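Local structure of exonuclease mut-7 homolog (Aedes aegypti, 7JW2) at residues Ile34-Pro42 with Asp99-Leu107; Trp76-Asn85 with Ala106-Tyr114. The protein probably acts as a magnesium-dependent 3'-5' exoribonuclease that trims the 3' ends of Argonaute-bound microRNAs, this chain being its exonuclease domain. All blocks are in the same frame, centred on the assembly; numbering follows the deposited sequence.

Contact 1: residues Ile34-Pro42 with Asp99-Leu107. Unlike the reference sequence in segment 34-42: Ala37 (reference Asp).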
# COMPACT_ATOMS: atom_id res chain seq x y z
N ILE A 34 14.79 8.16 -4.84
CA ILE A 34 14.79 7.54 -3.52
C ILE A 34 16.22 7.12 -3.22
O ILE A 34 16.96 6.70 -4.11
CB ILE A 34 13.86 6.30 -3.43
CG1 ILE A 34 12.47 6.65 -3.91
CG2 ILE A 34 13.80 5.71 -2.01
CD1 ILE A 34 11.72 7.44 -2.96
N ALA A 35 16.61 7.21 -1.95
CA ALA A 35 17.89 6.66 -1.53
C ALA A 35 17.63 5.47 -0.62
O ALA A 35 16.62 5.42 0.08
CB ALA A 35 18.72 7.72 -0.80
N PHE A 36 18.52 4.48 -0.65
CA PHE A 36 18.32 3.33 0.22
C PHE A 36 19.62 2.89 0.87
O PHE A 36 20.73 3.10 0.35
CB PHE A 36 17.65 2.14 -0.50
CG PHE A 36 18.51 1.42 -1.50
CD1 PHE A 36 19.31 0.35 -1.13
CD2 PHE A 36 18.45 1.77 -2.83
CE1 PHE A 36 20.08 -0.33 -2.08
CE2 PHE A 36 19.20 1.10 -3.79
CZ PHE A 36 20.01 0.05 -3.42
N ALA A 37 19.45 2.27 2.04
CA ALA A 37 20.51 1.68 2.84
C ALA A 37 19.87 0.60 3.71
O ALA A 37 18.65 0.44 3.72
CB ALA A 37 21.22 2.74 3.70
N SER A 38 20.71 -0.15 4.43
CA SER A 38 20.19 -1.23 5.26
C SER A 38 21.14 -1.47 6.42
O SER A 38 22.32 -1.12 6.38
CB SER A 38 19.98 -2.51 4.45
OG SER A 38 21.19 -3.03 3.94
N GLU A 39 20.58 -2.08 7.47
CA GLU A 39 21.35 -2.49 8.64
C GLU A 39 21.11 -3.97 8.89
O GLU A 39 19.98 -4.46 8.78
CB GLU A 39 20.99 -1.68 9.90
CG GLU A 39 21.00 -0.16 9.75
CD GLU A 39 22.30 0.39 9.21
OE1 GLU A 39 22.26 1.44 8.51
OE2 GLU A 39 23.37 -0.21 9.46
N TRP A 40 22.17 -4.66 9.30
CA TRP A 40 22.16 -6.11 9.42
C TRP A 40 22.47 -6.52 10.85
O TRP A 40 23.20 -5.83 11.57
CB TRP A 40 23.18 -6.72 8.46
CG TRP A 40 22.79 -6.48 7.03
CD1 TRP A 40 22.88 -5.31 6.34
CD2 TRP A 40 22.21 -7.44 6.14
NE1 TRP A 40 22.41 -5.48 5.06
CE2 TRP A 40 21.98 -6.77 4.91
CE3 TRP A 40 21.87 -8.79 6.25
CZ2 TRP A 40 21.43 -7.42 3.81
CZ3 TRP A 40 21.32 -9.42 5.16
CH2 TRP A 40 21.10 -8.73 3.95
N LYS A 41 21.88 -7.64 11.26
CA LYS A 41 22.22 -8.20 12.56
C LYS A 41 23.71 -8.55 12.60
O LYS A 41 24.25 -9.07 11.62
CB LYS A 41 21.40 -9.46 12.82
CG LYS A 41 19.90 -9.29 12.85
CD LYS A 41 19.28 -10.61 13.27
CE LYS A 41 17.77 -10.57 13.27
NZ LYS A 41 17.24 -11.81 13.91
N PRO A 42 24.40 -8.30 13.71
CA PRO A 42 25.76 -8.82 13.86
C PRO A 42 25.76 -10.33 13.66
O PRO A 42 24.82 -11.02 14.04
CB PRO A 42 26.15 -8.43 15.29
CG PRO A 42 25.31 -7.25 15.61
CD PRO A 42 24.01 -7.43 14.84
N ASP A 99 24.59 -5.20 -0.44
CA ASP A 99 23.28 -5.44 0.17
C ASP A 99 22.40 -6.27 -0.75
O ASP A 99 21.70 -7.18 -0.28
CB ASP A 99 22.57 -4.12 0.48
CG ASP A 99 23.12 -3.42 1.72
OD1 ASP A 99 23.84 -4.07 2.51
OD2 ASP A 99 22.80 -2.22 1.90
N ILE A 100 22.40 -5.97 -2.05
CA ILE A 100 21.44 -6.60 -2.96
C ILE A 100 21.73 -8.08 -3.11
O ILE A 100 20.80 -8.91 -3.09
CB ILE A 100 21.43 -5.88 -4.32
CG1 ILE A 100 20.83 -4.48 -4.16
CG2 ILE A 100 20.62 -6.68 -5.33
CD1 ILE A 100 20.96 -3.60 -5.40
N SER A 101 23.00 -8.46 -3.26
CA SER A 101 23.33 -9.88 -3.32
C SER A 101 22.95 -10.59 -2.02
O SER A 101 22.42 -11.71 -2.04
CB SER A 101 24.81 -10.07 -3.62
OG SER A 101 25.17 -9.32 -4.76
N MET A 102 23.18 -9.93 -0.89
CA MET A 102 22.85 -10.54 0.39
C MET A 102 21.34 -10.64 0.60
O MET A 102 20.88 -11.59 1.24
CB MET A 102 23.50 -9.74 1.52
CG MET A 102 23.64 -10.51 2.82
SD MET A 102 24.70 -9.65 4.01
CE MET A 102 26.28 -9.81 3.19
N PHE A 103 20.56 -9.68 0.09
CA PHE A 103 19.10 -9.80 0.15
C PHE A 103 18.62 -11.08 -0.52
O PHE A 103 17.61 -11.66 -0.10
CB PHE A 103 18.40 -8.62 -0.54
CG PHE A 103 18.52 -7.30 0.18
CD1 PHE A 103 18.59 -7.22 1.56
CD2 PHE A 103 18.51 -6.11 -0.54
CE1 PHE A 103 18.69 -5.98 2.20
CE2 PHE A 103 18.60 -4.88 0.09
CZ PHE A 103 18.71 -4.82 1.46
N GLN A 104 19.27 -11.50 -1.61
CA GLN A 104 18.75 -12.65 -2.34
C GLN A 104 18.73 -13.89 -1.46
O GLN A 104 17.91 -14.79 -1.68
CB GLN A 104 19.56 -12.91 -3.61
CG GLN A 104 19.84 -11.67 -4.48
CD GLN A 104 18.61 -11.06 -5.14
OE1 GLN A 104 17.47 -11.51 -4.97
NE2 GLN A 104 18.84 -10.00 -5.93
N LYS A 105 19.59 -13.95 -0.45
CA LYS A 105 19.62 -15.08 0.46
C LYS A 105 18.87 -14.82 1.75
O LYS A 105 18.22 -15.72 2.27
CB LYS A 105 21.08 -15.48 0.77
CG LYS A 105 22.12 -15.36 -0.39
CD LYS A 105 21.59 -15.59 -1.82
CE LYS A 105 22.68 -15.59 -2.89
NZ LYS A 105 22.11 -15.08 -4.19
N ALA A 106 18.91 -13.58 2.26
CA ALA A 106 18.27 -13.27 3.53
C ALA A 106 16.78 -12.95 3.37
O ALA A 106 15.99 -13.23 4.27
CB ALA A 106 18.98 -12.09 4.19
N LEU A 107 16.40 -12.35 2.24
CA LEU A 107 15.03 -11.91 2.00
C LEU A 107 14.71 -12.23 0.55
O LEU A 107 14.61 -11.34 -0.30
CB LEU A 107 14.89 -10.40 2.24
CG LEU A 107 14.69 -9.76 3.61
CD1 LEU A 107 14.41 -8.27 3.35
CD2 LEU A 107 13.56 -10.39 4.39
O HOH W 1 23.56 -0.04 3.51

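Contact 2: residues Trp76-Asn85 with Ala106-Tyr114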
# COMPACT_ATOMS: atom_id res chain seq x y z
N TRP A 76 7.02 -7.99 -0.02
CA TRP A 76 8.34 -7.72 -0.60
C TRP A 76 8.26 -7.63 -2.12
O TRP A 76 8.93 -6.79 -2.72
CB TRP A 76 9.34 -8.80 -0.18
CG TRP A 76 9.66 -8.73 1.29
CD1 TRP A 76 9.40 -9.67 2.24
CD2 TRP A 76 10.29 -7.64 1.96
NE1 TRP A 76 9.84 -9.24 3.47
CE2 TRP A 76 10.39 -7.99 3.32
CE3 TRP A 76 10.80 -6.40 1.55
CZ2 TRP A 76 10.97 -7.14 4.27
CZ3 TRP A 76 11.37 -5.56 2.49
CH2 TRP A 76 11.45 -5.94 3.84
N ALA A 77 7.44 -8.46 -2.75
CA ALA A 77 7.29 -8.35 -4.20
C ALA A 77 6.69 -7.01 -4.59
O ALA A 77 7.05 -6.44 -5.63
CB ALA A 77 6.43 -9.51 -4.71
N ALA A 78 5.80 -6.47 -3.76
CA ALA A 78 5.20 -5.18 -4.07
C ALA A 78 6.22 -4.05 -3.95
O ALA A 78 6.21 -3.11 -4.75
CB ALA A 78 4.00 -4.91 -3.16
N LEU A 79 7.11 -4.14 -2.97
CA LEU A 79 8.16 -3.13 -2.84
C LEU A 79 9.15 -3.22 -4.00
O LEU A 79 9.56 -2.20 -4.56
CB LEU A 79 8.89 -3.30 -1.50
CG LEU A 79 10.01 -2.31 -1.22
CD1 LEU A 79 9.46 -0.89 -1.20
CD2 LEU A 79 10.69 -2.64 0.10
N ALA A 80 9.54 -4.44 -4.37
CA ALA A 80 10.44 -4.58 -5.51
C ALA A 80 9.80 -4.05 -6.79
O ALA A 80 10.44 -3.30 -7.55
CB ALA A 80 10.87 -6.04 -5.67
N LYS A 81 8.53 -4.37 -7.02
CA LYS A 81 7.92 -3.98 -8.28
C LYS A 81 7.68 -2.48 -8.37
O LYS A 81 7.85 -1.88 -9.44
CB LYS A 81 6.62 -4.74 -8.47
CG LYS A 81 5.76 -4.18 -9.59
CD LYS A 81 4.58 -5.07 -9.80
CE LYS A 81 3.84 -4.70 -11.06
NZ LYS A 81 2.51 -5.35 -10.95
N ASN A 82 7.24 -1.86 -7.28
CA ASN A 82 6.75 -0.49 -7.35
C ASN A 82 7.80 0.54 -6.97
O ASN A 82 7.53 1.75 -7.11
CB ASN A 82 5.51 -0.34 -6.48
CG ASN A 82 4.32 -1.05 -7.07
OD1 ASN A 82 3.77 -0.61 -8.08
ND2 ASN A 82 3.94 -2.18 -6.48
N VAL A 83 9.00 0.11 -6.57
CA VAL A 83 10.09 1.03 -6.25
C VAL A 83 11.39 0.59 -6.91
O VAL A 83 11.97 1.34 -7.71
CB VAL A 83 10.27 1.17 -4.72
CG1 VAL A 83 11.49 2.03 -4.39
CG2 VAL A 83 9.00 1.76 -4.09
N PHE A 84 11.88 -0.61 -6.59
CA PHE A 84 13.26 -0.92 -6.94
C PHE A 84 13.44 -1.33 -8.39
O PHE A 84 14.40 -0.89 -9.04
CB PHE A 84 13.80 -2.01 -6.01
CG PHE A 84 14.21 -1.47 -4.69
CD1 PHE A 84 13.26 -1.19 -3.73
CD2 PHE A 84 15.55 -1.18 -4.44
CE1 PHE A 84 13.64 -0.66 -2.50
CE2 PHE A 84 15.93 -0.66 -3.22
CZ PHE A 84 14.98 -0.40 -2.25
N ASN A 85 12.55 -2.15 -8.93
CA ASN A 85 12.70 -2.66 -10.29
C ASN A 85 11.96 -1.82 -11.31
O ASN A 85 11.31 -2.33 -12.22
CB ASN A 85 12.22 -4.11 -10.35
CG ASN A 85 13.08 -5.03 -9.52
OD1 ASN A 85 14.26 -4.76 -9.29
ND2 ASN A 85 12.50 -6.14 -9.08
N ALA A 106 18.91 -13.58 2.26
CA ALA A 106 18.27 -13.27 3.53
C ALA A 106 16.78 -12.95 3.37
O ALA A 106 15.99 -13.23 4.27
CB ALA A 106 18.98 -12.09 4.19
N LEU A 107 16.40 -12.35 2.24
CA LEU A 107 15.03 -11.91 2.00
C LEU A 107 14.71 -12.23 0.55
O LEU A 107 14.61 -11.34 -0.30
CB LEU A 107 14.89 -10.40 2.24
CG LEU A 107 14.69 -9.76 3.61
CD1 LEU A 107 14.41 -8.27 3.35
CD2 LEU A 107 13.56 -10.39 4.39
N PRO A 108 14.56 -13.52 0.22
CA PRO A 108 14.56 -13.90 -1.20
C PRO A 108 13.42 -13.32 -2.01
O PRO A 108 13.59 -13.13 -3.22
CB PRO A 108 14.49 -15.43 -1.14
CG PRO A 108 15.10 -15.77 0.20
CD PRO A 108 14.60 -14.69 1.11
N SER A 109 12.26 -13.02 -1.39
CA SER A 109 11.15 -12.43 -2.13
C SER A 109 11.39 -10.97 -2.50
O SER A 109 10.72 -10.46 -3.40
CB SER A 109 9.86 -12.53 -1.31
OG SER A 109 9.54 -13.88 -1.05
N PHE A 110 12.33 -10.29 -1.83
CA PHE A 110 12.69 -8.91 -2.15
C PHE A 110 13.75 -8.98 -3.24
O PHE A 110 14.95 -8.80 -3.02
CB PHE A 110 13.19 -8.18 -0.90
CG PHE A 110 13.49 -6.72 -1.13
CD1 PHE A 110 12.62 -5.92 -1.84
CD2 PHE A 110 14.67 -6.15 -0.64
CE1 PHE A 110 12.90 -4.57 -2.06
CE2 PHE A 110 14.94 -4.81 -0.86
CZ PHE A 110 14.05 -4.02 -1.57
N ASN A 111 13.27 -9.26 -4.45
CA ASN A 111 14.11 -9.69 -5.56
C ASN A 111 14.46 -8.47 -6.42
O ASN A 111 13.82 -8.19 -7.43
CB ASN A 111 13.37 -10.76 -6.36
CG ASN A 111 14.13 -11.23 -7.57
OD1 ASN A 111 15.31 -11.57 -7.48
ND2 ASN A 111 13.46 -11.27 -8.71
N VAL A 112 15.49 -7.74 -5.99
CA VAL A 112 15.92 -6.53 -6.69
C VAL A 112 16.84 -6.90 -7.84
O VAL A 112 17.80 -7.66 -7.66
CB VAL A 112 16.62 -5.56 -5.73
CG1 VAL A 112 17.11 -4.34 -6.50
CG2 VAL A 112 15.68 -5.14 -4.60
N MET A 113 16.56 -6.34 -9.02
CA MET A 113 17.36 -6.57 -10.22
C MET A 113 18.45 -5.50 -10.34
O MET A 113 18.17 -4.31 -10.51
CB MET A 113 16.47 -6.56 -11.47
CG MET A 113 15.18 -7.38 -11.32
SD MET A 113 13.96 -7.16 -12.66
CE MET A 113 12.78 -8.44 -12.26
N TYR A 114 19.71 -5.93 -10.26
CA TYR A 114 20.84 -5.03 -10.41
C TYR A 114 21.95 -5.81 -11.11
O TYR A 114 22.66 -6.59 -10.48
CB TYR A 114 21.31 -4.49 -9.06
CG TYR A 114 22.38 -3.43 -9.15
CD1 TYR A 114 22.12 -2.18 -9.72
CD2 TYR A 114 23.66 -3.67 -8.65
CE1 TYR A 114 23.12 -1.21 -9.79
CE2 TYR A 114 24.65 -2.71 -8.72
CZ TYR A 114 24.38 -1.48 -9.28
OH TYR A 114 25.37 -0.53 -9.35

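Contact 1: residues Ile34-Pro42 with Asp99-Leu107
Asp99 OD2 is gripped by two donors. Ser38 OG gives Asp99 OD2 a hydrogen bond of 2.7 Å, and water 1, which also accepts from Ser38 N, gives it another. This joins strand 33-40 to helix 96-106 in the RNase H-like fold of the 3'-5' exonucleases. Strand 33-40 is central in the mixed sheet.

Ser38 OG comes down on the carboxylate from above its plane, 71° out of it. It sits between the backbone N and the carbonyl carbon (chi1 64°), which brings it over the acid. Trp40 NE1 reaches Asp99 OD1 at 3.2 Å, also from above the carboxylate. Trp40 NE1 also donates to Ser38 OG at 3.0 Å, and both bonds are bent. The indole N-H is thus shared between hydroxyl and acid.

Beyond NE1 the indole lies along the helix. Phe103 runs nearly parallel to its six-membered ring but slid aside, with CE1 3.5 Å from Trp40 CZ2. Ala106 CB closes on the indole edge at CZ3. Phe36 CZ touches Ile100 CD1. Ala37 differs from the reference sequence, which has Asp there; its CB points away from the helix. Asp at this position and Glu39 would form the Asp-x-Glu motif of DEDD-type exonucleases, so this strand and Asp99 probably border the active site. Met102 makes a Met-aromatic contact: CG is anti to the backbone N (chi1 -160°), and the chain runs on extended to SD, which lies over one indole face, 3.6 Å from the centroid of the Trp40 six-membered ring.

Contact 2: residues Trp76-Asn85 with Ala106-Tyr114
Phe110 meets Trp76 first, at its base: Phe110 CB lies 3.9 Å from Trp76 CE3. The loop after helix 96-106 here packs on helix 73-84, with Trp76, Phe84 and Phe110 forming an aromatic cluster. CG of Phe110 is anti to its own backbone N (chi1 -176°), which sends the ring along the helix toward Phe84. Phe110 CG and CD1 stay beside Trp76 CE3, the two rings inclined at 48°. Next, Phe110 CE1 touches Leu79 CD2 at 3.6 Å. The tip, Phe110 CZ, stands 3.5 Å from Phe84 CE1, over the Phe84 face. This is a T-shaped pair with planes at 88°.

At one end of the cluster, Leu107 CD1 makes a CH-pi contact over a face of the Trp76 six-membered ring. At the other, Val112 CG2 lies over one face of the Phe110 ring and also touches Phe84 CB.

Just past the helix, the Asn85 amide bridges the loop backbone. Asn85 OD1 accepts from Met113 N at 2.8 Å, and Asn85 ND2 donates to Asn111 O at 2.9 Å. Both bonds are nearly straight. Using both ends of the amide fixes its rotation and tells oxygen from nitrogen. Across this contact the two side-chain bonds come from Asn85; most of the rest is apolar contact.

Contacts 1 and 2 have centres about 11 Å apart, on the same side of the centre of the chain. Their segments alternate in sequence: 34-42, 76-85, 99-107, then 106-114. Ala106 and Leu107 belong to both, where helix 96-106 gives way to the loop. Phe36 meets Phe84 edge-to-face, and Phe103 meets Phe110, so aromatic packing runs from one contact into the other. Gln104 NE2 probably hydrogen-bonds to Val112 O. Strand 50-56 touches both contacts. Together they join the central sheet, helix 96-106 and helix 73-84 within the exonuclease domain. Helix 73-84 also meets the second subunit, where Asn82 OD1 is hydrogen-bonded to Lys18 NZ of that chain.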